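Local coordinates for protein anthranilate-CoA ligase (Stigmatella aurantiaca, PDB 4WV3) that belongs to the AMP-binding (ANL) enzyme superfamily, built from a large N-terminal domain and a smaller C-terminal one, at residues 18-21 and 22-26; 78-82 and 83-87. All blocks are in the same frame, centred on the assembly; numbering follows the deposited sequence.

Contact 1: residues 18-21 and 22-26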
loop_
_atom_site.group_PDB
_atom_site.type_symbol
_atom_site.label_atom_id
_atom_site.label_comp_id
_atom_site.label_asym_id
_atom_site.label_seq_id
_atom_site.Cartn_x
_atom_site.Cartn_y
_atom_site.Cartn_z
ATOM N N ARG A 18 -11.300 -19.352 9.875
ATOM C CA ARG A 18 -11.082 -19.475 11.316
ATOM C C ARG A 18 -12.228 -18.807 12.069
ATOM O O ARG A 18 -12.308 -18.882 13.294
ATOM C CB ARG A 18 -9.740 -18.863 11.731
ATOM C CG ARG A 18 -9.666 -17.353 11.567
ATOM C CD ARG A 18 -8.231 -16.846 11.618
ATOM N NE ARG A 18 -7.661 -16.880 12.963
ATOM C CZ ARG A 18 -6.843 -17.828 13.407
ATOM N NH1 ARG A 18 -6.497 -18.834 12.615
ATOM N NH2 ARG A 18 -6.370 -17.773 14.646
ATOM N N ASN A 19 -13.113 -18.156 11.320
ATOM C CA ASN A 19 -14.279 -17.493 11.892
ATOM C C ASN A 19 -15.525 -18.363 11.815
ATOM O O ASN A 19 -16.510 -18.118 12.509
ATOM C CB ASN A 19 -14.539 -16.165 11.183
ATOM C CG ASN A 19 -13.399 -15.188 11.347
ATOM O OD1 ASN A 19 -13.237 -14.585 12.406
ATOM N ND2 ASN A 19 -12.602 -15.024 10.299
ATOM N N LEU A 20 -15.482 -19.375 10.954
ATOM C CA LEU A 20 -16.603 -20.289 10.800
ATOM C C LEU A 20 -16.477 -21.444 11.789
ATOM O O LEU A 20 -15.373 -21.924 12.046
ATOM C CB LEU A 20 -16.683 -20.815 9.362
ATOM C CG LEU A 20 -17.124 -19.834 8.268
ATOM C CD1 LEU A 20 -18.289 -18.974 8.742
ATOM C CD2 LEU A 20 -15.971 -18.968 7.785
ATOM N N PRO A 21 -17.612 -21.899 12.344
ATOM C CA PRO A 21 -18.953 -21.393 12.042
ATOM C C PRO A 21 -19.461 -20.372 13.058
ATOM O O PRO A 21 -20.608 -19.940 12.946
ATOM C CB PRO A 21 -19.803 -22.656 12.137
ATOM C CG PRO A 21 -19.152 -23.426 13.246
ATOM C CD PRO A 21 -17.667 -23.116 13.174
ATOM N N VAL A 22 -18.630 -19.992 14.025
ATOM C CA VAL A 22 -19.087 -19.152 15.132
ATOM C C VAL A 22 -19.604 -17.776 14.694
ATOM O O VAL A 22 -20.623 -17.301 15.199
ATOM C CB VAL A 22 -18.010 -19.011 16.243
ATOM C CG1 VAL A 22 -16.711 -18.455 15.680
ATOM C CG2 VAL A 22 -18.526 -18.145 17.386
ATOM N N ARG A 23 -18.915 -17.148 13.746
ATOM C CA ARG A 23 -19.327 -15.839 13.254
ATOM C C ARG A 23 -19.941 -15.933 11.864
ATOM O O ARG A 23 -19.761 -15.041 11.035
ATOM C CB ARG A 23 -18.141 -14.874 13.228
ATOM C CG ARG A 23 -17.504 -14.624 14.581
ATOM C CD ARG A 23 -16.415 -13.571 14.473
ATOM N NE ARG A 23 -15.661 -13.429 15.715
ATOM C CZ ARG A 23 -14.554 -14.106 15.994
ATOM N NH1 ARG A 23 -14.068 -14.977 15.119
ATOM N NH2 ARG A 23 -13.929 -13.914 17.148
ATOM N N ALA A 24 -20.672 -17.016 11.616
ATOM C CA ALA A 24 -21.284 -17.250 10.314
ATOM C C ALA A 24 -22.276 -16.157 9.926
ATOM O O ALA A 24 -22.415 -15.827 8.749
ATOM C CB ALA A 24 -21.961 -18.612 10.284
ATOM N N ASN A 25 -22.959 -15.592 10.917
ATOM C CA ASN A 25 -24.002 -14.605 10.652
ATOM C C ASN A 25 -23.602 -13.154 10.910
ATOM O O ASN A 25 -24.421 -12.247 10.765
ATOM C CB ASN A 25 -25.278 -14.951 11.423
ATOM C CG ASN A 25 -26.060 -16.074 10.776
ATOM O OD1 ASN A 25 -25.569 -16.742 9.865
ATOM N ND2 ASN A 25 -27.285 -16.288 11.240
ATOM N N LYS A 26 -22.350 -12.933 11.294
ATOM C CA LYS A 26 -21.846 -11.572 11.435
ATOM C C LYS A 26 -21.459 -11.016 10.071
ATOM O O LYS A 26 -20.788 -11.692 9.290
ATOM C CB LYS A 26 -20.643 -11.516 12.377
ATOM C CG LYS A 26 -20.013 -10.132 12.455
ATOM C CD LYS A 26 -18.817 -10.084 13.389
ATOM C CE LYS A 26 -18.220 -8.683 13.422
ATOM N NZ LYS A 26 -17.065 -8.575 14.354
#
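Asn19 and Arg23 both turn CG to the side of their own backbone N (chi1 -62° and -61°), which brings the two polar ends together. Arg23 then runs extended from CG to NE, and its NH1 stops 2.9 Å from Asn19 OD1. The amide and guanidinium planes stand 69° apart, so the groups meet at a slant. The NH2 end of the amide has firm partners: Asn19 ND2 donates to the carbonyl O of Leu16 and of Trp232, which fixes how the flat group is turned.

The backbone beneath is a loop between helix 14-17 and strand 27-30, wound into two overlapping type I beta turns, Pro21 to Ala24 and Arg23 to Lys26, which share Arg23 and Ala24 and follow a cis peptide bond that joins Leu20 to Pro21. Arg23 N donates to Asn19 O (2.9 Å). Ala24 N closes the first turn on Pro21 O (3.2 Å); the second turn has a weak bond from Lys26 N to Arg23 O. On the apolar side, Leu20 CD1 lies 4.0 Å from Ala24 CB, and both residues touch Arg39 at the start of helix 38-54. Val22 CG1 sits against Asn19 O.

Contact 2: residues 78-82 and 83-87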
loop_
_atom_site.group_PDB
_atom_site.type_symbol
_atom_site.label_atom_id
_atom_site.label_comp_id
_atom_site.label_asym_id
_atom_site.label_seq_id
_atom_site.Cartn_x
_atom_site.Cartn_y
_atom_site.Cartn_z
ATOM N N PHE A 78 -10.313 -15.331 -2.145
ATOM C CA PHE A 78 -10.320 -16.508 -1.283
ATOM C C PHE A 78 -10.735 -17.770 -2.030
ATOM O O PHE A 78 -10.419 -18.881 -1.607
ATOM C CB PHE A 78 -11.195 -16.279 -0.051
ATOM C CG PHE A 78 -10.522 -15.472 1.020
ATOM C CD1 PHE A 78 -9.570 -16.050 1.842
ATOM C CD2 PHE A 78 -10.834 -14.135 1.202
ATOM C CE1 PHE A 78 -8.942 -15.313 2.828
ATOM C CE2 PHE A 78 -10.209 -13.391 2.187
ATOM C CZ PHE A 78 -9.263 -13.982 3.001
ATOM N N GLY A 79 -11.436 -17.598 -3.145
ATOM C CA GLY A 79 -11.771 -18.718 -4.004
ATOM C C GLY A 79 -10.526 -19.263 -4.678
ATOM O O GLY A 79 -10.356 -20.475 -4.811
ATOM N N ILE A 80 -9.652 -18.354 -5.101
ATOM C CA ILE A 80 -8.395 -18.717 -5.745
ATOM C C ILE A 80 -7.419 -19.341 -4.749
ATOM O O ILE A 80 -6.817 -20.381 -5.022
ATOM C CB ILE A 80 -7.726 -17.485 -6.386
ATOM C CG1 ILE A 80 -8.598 -16.922 -7.508
ATOM C CG2 ILE A 80 -6.349 -17.839 -6.921
ATOM C CD1 ILE A 80 -8.260 -15.494 -7.876
ATOM N N VAL A 81 -7.272 -18.699 -3.595
ATOM C CA VAL A 81 -6.332 -19.147 -2.571
ATOM C C VAL A 81 -6.678 -20.533 -2.029
ATOM O O VAL A 81 -5.801 -21.386 -1.877
ATOM C CB VAL A 81 -6.250 -18.134 -1.406
ATOM C CG1 VAL A 81 -5.461 -18.711 -0.242
ATOM C CG2 VAL A 81 -5.628 -16.829 -1.885
ATOM N N LYS A 82 -7.959 -20.759 -1.751
ATOM C CA LYS A 82 -8.416 -22.039 -1.220
ATOM C C LYS A 82 -8.150 -23.179 -2.196
ATOM O O LYS A 82 -7.913 -24.318 -1.793
ATOM C CB LYS A 82 -9.907 -21.978 -0.885
ATOM C CG LYS A 82 -10.447 -23.243 -0.241
ATOM C CD LYS A 82 -11.842 -23.032 0.312
ATOM C CE LYS A 82 -12.351 -24.288 0.992
ATOM N NZ LYS A 82 -13.663 -24.060 1.657
ATOM N N LEU A 83 -8.184 -22.860 -3.485
ATOM C CA LEU A 83 -7.979 -23.857 -4.527
ATOM C C LEU A 83 -6.504 -24.222 -4.658
ATOM O O LEU A 83 -6.154 -25.223 -5.283
ATOM C CB LEU A 83 -8.514 -23.336 -5.861
ATOM C CG LEU A 83 -8.826 -24.398 -6.912
ATOM C CD1 LEU A 83 -9.830 -25.389 -6.351
ATOM C CD2 LEU A 83 -9.349 -23.755 -8.185
ATOM N N GLY A 84 -5.642 -23.405 -4.060
ATOM C CA GLY A 84 -4.209 -23.610 -4.152
ATOM C C GLY A 84 -3.622 -22.861 -5.331
ATOM O O GLY A 84 -2.428 -22.962 -5.617
ATOM N N ALA A 85 -4.473 -22.109 -6.021
ATOM C CA ALA A 85 -4.038 -21.299 -7.151
ATOM C C ALA A 85 -3.469 -19.974 -6.658
ATOM O O ALA A 85 -3.664 -19.597 -5.503
ATOM C CB ALA A 85 -5.193 -21.064 -8.111
ATOM N N ILE A 86 -2.766 -19.268 -7.536
ATOM C CA ILE A 86 -2.103 -18.026 -7.157
ATOM C C ILE A 86 -2.906 -16.796 -7.567
ATOM O O ILE A 86 -3.067 -16.511 -8.753
ATOM C CB ILE A 86 -0.683 -17.944 -7.751
ATOM C CG1 ILE A 86 0.143 -19.153 -7.302
ATOM C CG2 ILE A 86 -0.007 -16.645 -7.341
ATOM C CD1 ILE A 86 1.557 -19.172 -7.839
ATOM N N ALA A 87 -3.409 -16.068 -6.576
ATOM C CA ALA A 87 -4.182 -14.860 -6.832
ATOM C C ALA A 87 -3.280 -13.707 -7.259
ATOM O O ALA A 87 -2.284 -13.408 -6.601
ATOM C CB ALA A 87 -4.989 -14.479 -5.600
#
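Ile80 faces Ala85 and Ala87 across the bend where helix 71-83 gives way to strand 86-89. Its CB starts 4.1 Å from Ala87 CB. From there CG2, set opposite the backbone N, does most of the touching: it lies 3.6 Å from Ala85 CB and 3.4 Å from Ala87 N, so it fills the angle between helix end and strand. The other branch goes through CG1 to CD1, which comes back to Ala87 CB at 4.1 Å. The methyl of Ala87 is thus met by both arms of the isoleucine.

The bend itself is a Schellman motif. Gly84, with phi at 91°, leaves the helix; its N bonds to Val81 O (3.0 Å), while Ala85 N makes a weak bond to Ile80 O (3.1 Å). Leu83 N adds weak bonds to the carbonyls of Gly79 and Ile80.

Lys82, extended beyond CG, carries NZ to a salt bridge with Glu17 and a hydrogen bond to Asn46 OD1. This is the second corner of the beta-alpha-beta unit 62-66, 71-83, 86-89: Ile80 and Ala85 both lie on Val63 of strand 62-66, and Leu52 of helix 38-54 covers Ile80 and Leu83.

Overall arrangement
Contact 1 closes well before contact 2 opens along the chain; their centres lie 20 Å apart and their nearest atoms about 8 Å, without touching. Contact 1 is a surface loop, contact 2 a buried corner, and two helices span the distance. Helix 38-54 starts with Phe38 and Arg39 against contact 1 and reaches contact 2 with Ala45 and Leu52. Helix 221-234 also borders both, near Asn19 in contact 1 and Phe78 in contact 2. Glu17, immediately before contact 1, is a further neighbour of contact 2. Neither contact includes residues of the pocket around 5'-o-[(s)-[(2-aminobenzoyl)oxy](hydroxy)phosphoryl]adenosine, which begins later in the sequence.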